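Gdp-l-fucose synthetase (Naegleria fowleri, PDB 6AQZ) probably catalyses the NADPH-dependent epimerisation and reduction that make GDP-L-fucose, and binds NADP through a Rossmann-type domain. Local coordinates at residues Ile27-Gly32 and Trp53-Ser58. Sequence-based numbering, arbitrary orientation.
Sequences ILVTGG and WVFLGS. With NAP (NADP nicotinamide-adenine-dinucleotide phosphate), chain G.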
# COMPACT_ATOMS: atom_id res chain seq x y z
N ILE A 27 25.17 -2.35 -14.61
CA ILE A 27 23.79 -2.78 -14.49
C ILE A 27 23.68 -3.63 -13.24
O ILE A 27 24.24 -4.73 -13.19
CB ILE A 27 23.30 -3.57 -15.72
CG1 ILE A 27 23.49 -2.78 -17.02
CG2 ILE A 27 21.82 -3.93 -15.53
CD1 ILE A 27 24.88 -3.02 -17.70
N LEU A 28 22.91 -3.15 -12.27
CA LEU A 28 22.69 -3.83 -11.00
C LEU A 28 21.41 -4.65 -11.07
O LEU A 28 20.35 -4.10 -11.40
CB LEU A 28 22.62 -2.81 -9.86
CG LEU A 28 22.83 -3.28 -8.42
CD1 LEU A 28 24.19 -3.93 -8.23
CD2 LEU A 28 22.62 -2.10 -7.45
N VAL A 29 21.50 -5.94 -10.78
CA VAL A 29 20.35 -6.84 -10.83
C VAL A 29 20.13 -7.34 -9.40
O VAL A 29 20.87 -8.21 -8.92
CB VAL A 29 20.54 -8.01 -11.80
CG1 VAL A 29 19.29 -8.90 -11.86
CG2 VAL A 29 20.88 -7.51 -13.20
N THR A 30 19.12 -6.80 -8.71
CA THR A 30 18.74 -7.39 -7.43
C THR A 30 17.98 -8.67 -7.70
O THR A 30 17.31 -8.80 -8.73
CB THR A 30 17.88 -6.44 -6.59
OG1 THR A 30 16.52 -6.48 -7.05
CG2 THR A 30 18.42 -5.00 -6.62
N GLY A 31 18.07 -9.61 -6.77
CA GLY A 31 17.47 -10.91 -7.00
C GLY A 31 18.03 -11.62 -8.22
O GLY A 31 17.31 -12.38 -8.88
N GLY A 32 19.29 -11.38 -8.54
CA GLY A 32 19.90 -11.95 -9.72
C GLY A 32 20.28 -13.42 -9.63
O GLY A 32 20.73 -13.97 -10.64
N TRP A 53 27.91 -6.31 -15.47
CA TRP A 53 26.68 -6.84 -14.91
C TRP A 53 26.98 -7.45 -13.54
O TRP A 53 27.92 -8.24 -13.41
CB TRP A 53 26.07 -7.88 -15.84
CG TRP A 53 25.51 -7.24 -17.05
CD1 TRP A 53 26.20 -6.73 -18.13
CD2 TRP A 53 24.13 -6.98 -17.30
NE1 TRP A 53 25.32 -6.19 -19.04
CE2 TRP A 53 24.04 -6.33 -18.56
CE3 TRP A 53 22.95 -7.23 -16.58
CZ2 TRP A 53 22.83 -5.93 -19.11
CZ3 TRP A 53 21.73 -6.83 -17.14
CH2 TRP A 53 21.69 -6.18 -18.38
N VAL A 54 26.20 -7.03 -12.53
CA VAL A 54 26.34 -7.51 -11.15
C VAL A 54 25.04 -8.18 -10.73
O VAL A 54 24.00 -7.52 -10.63
CB VAL A 54 26.69 -6.37 -10.18
CG1 VAL A 54 26.86 -6.93 -8.77
CG2 VAL A 54 27.92 -5.62 -10.67
N PHE A 55 25.10 -9.47 -10.45
CA PHE A 55 23.92 -10.26 -10.09
C PHE A 55 23.96 -10.48 -8.58
O PHE A 55 24.68 -11.34 -8.09
CB PHE A 55 23.89 -11.56 -10.89
CG PHE A 55 23.67 -11.31 -12.37
CD1 PHE A 55 24.75 -11.06 -13.21
CD2 PHE A 55 22.38 -11.22 -12.90
CE1 PHE A 55 24.56 -10.77 -14.56
CE2 PHE A 55 22.18 -10.94 -14.25
CZ PHE A 55 23.27 -10.71 -15.08
N LEU A 56 23.15 -9.70 -7.86
CA LEU A 56 23.17 -9.73 -6.40
C LEU A 56 22.33 -10.88 -5.87
O LEU A 56 21.29 -11.24 -6.43
CB LEU A 56 22.59 -8.42 -5.84
CG LEU A 56 23.23 -7.06 -6.13
CD1 LEU A 56 22.36 -6.02 -5.53
CD2 LEU A 56 24.62 -6.97 -5.55
N GLY A 57 22.74 -11.42 -4.73
CA GLY A 57 21.89 -12.29 -3.96
C GLY A 57 21.88 -11.83 -2.51
O GLY A 57 22.61 -10.92 -2.12
N SER A 58 21.06 -12.51 -1.72
CA SER A 58 20.97 -12.19 -0.30
C SER A 58 22.33 -12.33 0.39
O SER A 58 22.58 -11.63 1.38
CB SER A 58 19.92 -13.08 0.37
OG SER A 58 20.22 -14.45 0.17
PA NAP G . 13.27 -16.49 -6.79
O1A NAP G . 12.63 -16.94 -5.52
O2A NAP G . 13.67 -17.48 -7.86
O5B NAP G . 14.61 -15.57 -6.49
C5B NAP G . 14.19 -14.44 -5.81
C4B NAP G . 15.44 -13.56 -5.61
O4B NAP G . 15.23 -12.57 -4.56
C3B NAP G . 16.72 -14.42 -5.24
O3B NAP G . 17.86 -13.87 -5.85
C2B NAP G . 16.87 -14.13 -3.74
O2B NAP G . 18.13 -14.10 -3.31
C1B NAP G . 16.41 -12.61 -3.77
N9A NAP G . 16.10 -12.11 -2.43
C8A NAP G . 15.04 -12.46 -1.63
N7A NAP G . 15.03 -11.81 -0.44
C5A NAP G . 16.17 -11.01 -0.49
C6A NAP G . 16.70 -10.13 0.44
N6A NAP G . 16.06 -9.91 1.66
N1A NAP G . 17.83 -9.42 0.17
C2A NAP G . 18.38 -9.69 -1.05
N3A NAP G . 17.99 -10.52 -2.04
C4A NAP G . 16.85 -11.18 -1.73
O3 NAP G . 12.09 -15.45 -7.34
PN NAP G . 11.97 -15.39 -8.93
O1N NAP G . 13.24 -15.06 -9.61
O2N NAP G . 10.97 -16.38 -9.49
O5D NAP G . 11.06 -13.92 -9.19
C5D NAP G . 11.82 -12.79 -9.04
C4D NAP G . 10.87 -11.67 -9.40
O4D NAP G . 9.97 -12.16 -10.42
C3D NAP G . 9.96 -11.36 -8.12
O3D NAP G . 9.79 -9.99 -7.99
C2D NAP G . 8.63 -12.08 -8.45
O2D NAP G . 7.51 -11.43 -7.99
C1D NAP G . 8.63 -11.97 -10.00
N1N NAP G . 7.70 -12.98 -10.59
C2N NAP G . 8.01 -14.34 -10.63
C3N NAP G . 7.11 -15.25 -11.15
C7N NAP G . 7.45 -16.71 -11.17
O7N NAP G . 6.65 -17.58 -11.54
N7N NAP G . 8.73 -17.11 -10.75
C4N NAP G . 5.79 -14.84 -11.68
C5N NAP G . 5.54 -13.37 -11.58
C6N NAP G . 6.45 -12.53 -11.07
P2B NAP G . 18.84 -15.70 -2.71
O1X NAP G . 18.89 -16.45 -4.01
O2X NAP G . 20.17 -15.20 -2.16
O3X NAP G . 17.78 -16.10 -1.73
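Ile27 lies against one face of the Trp53 indole, an oblique crossing on the sheet face that both share with Val29 and Phe55. Ile27 CG2, anti to the backbone N, makes a CH-pi contact 3.7 Å from the centroid of the Trp53 six-membered ring, 26° off the normal, while Ile27 CD1 rests 3.4 Å above the indole plane, offset toward the rim. Val29 reaches the same indole at its edge, with CG2 4.0 Å from Trp53 CE3, and runs alongside Phe55, pointing the same way. On the opposite face, where Leu28 and Val54 point, Leu28 CD1 meets Leu56 CD1 at 3.9 Å and touches Val54 CB. The axes of strands 27-30 and 53-55 run parallel within 14°, joined by backbone hydrogen bonds Val54 N to Ile27 O, Val29 N to Val54 O and Leu56 N to Val29 O. Beyond them the more bent Gly32 N to Leu56 O bond (2.9 Å, 132° at the hydrogen) ties the first glycine of a probable GxGxxG motif, characteristic of Rossmann dinucleotide binding, to Leu56, just past the second strand. Two residues on, Ser58 N donates to O2X of NADP's adenosine 2'-phosphate (2.9 Å), consistent with NADP preference. Helix 35-46, the beta-alpha-beta crossover, covers Trp53 and Phe55; helix 66-76 covers Leu28, Val54 and Leu56, and strand 80-83 pairs with strand 26-30.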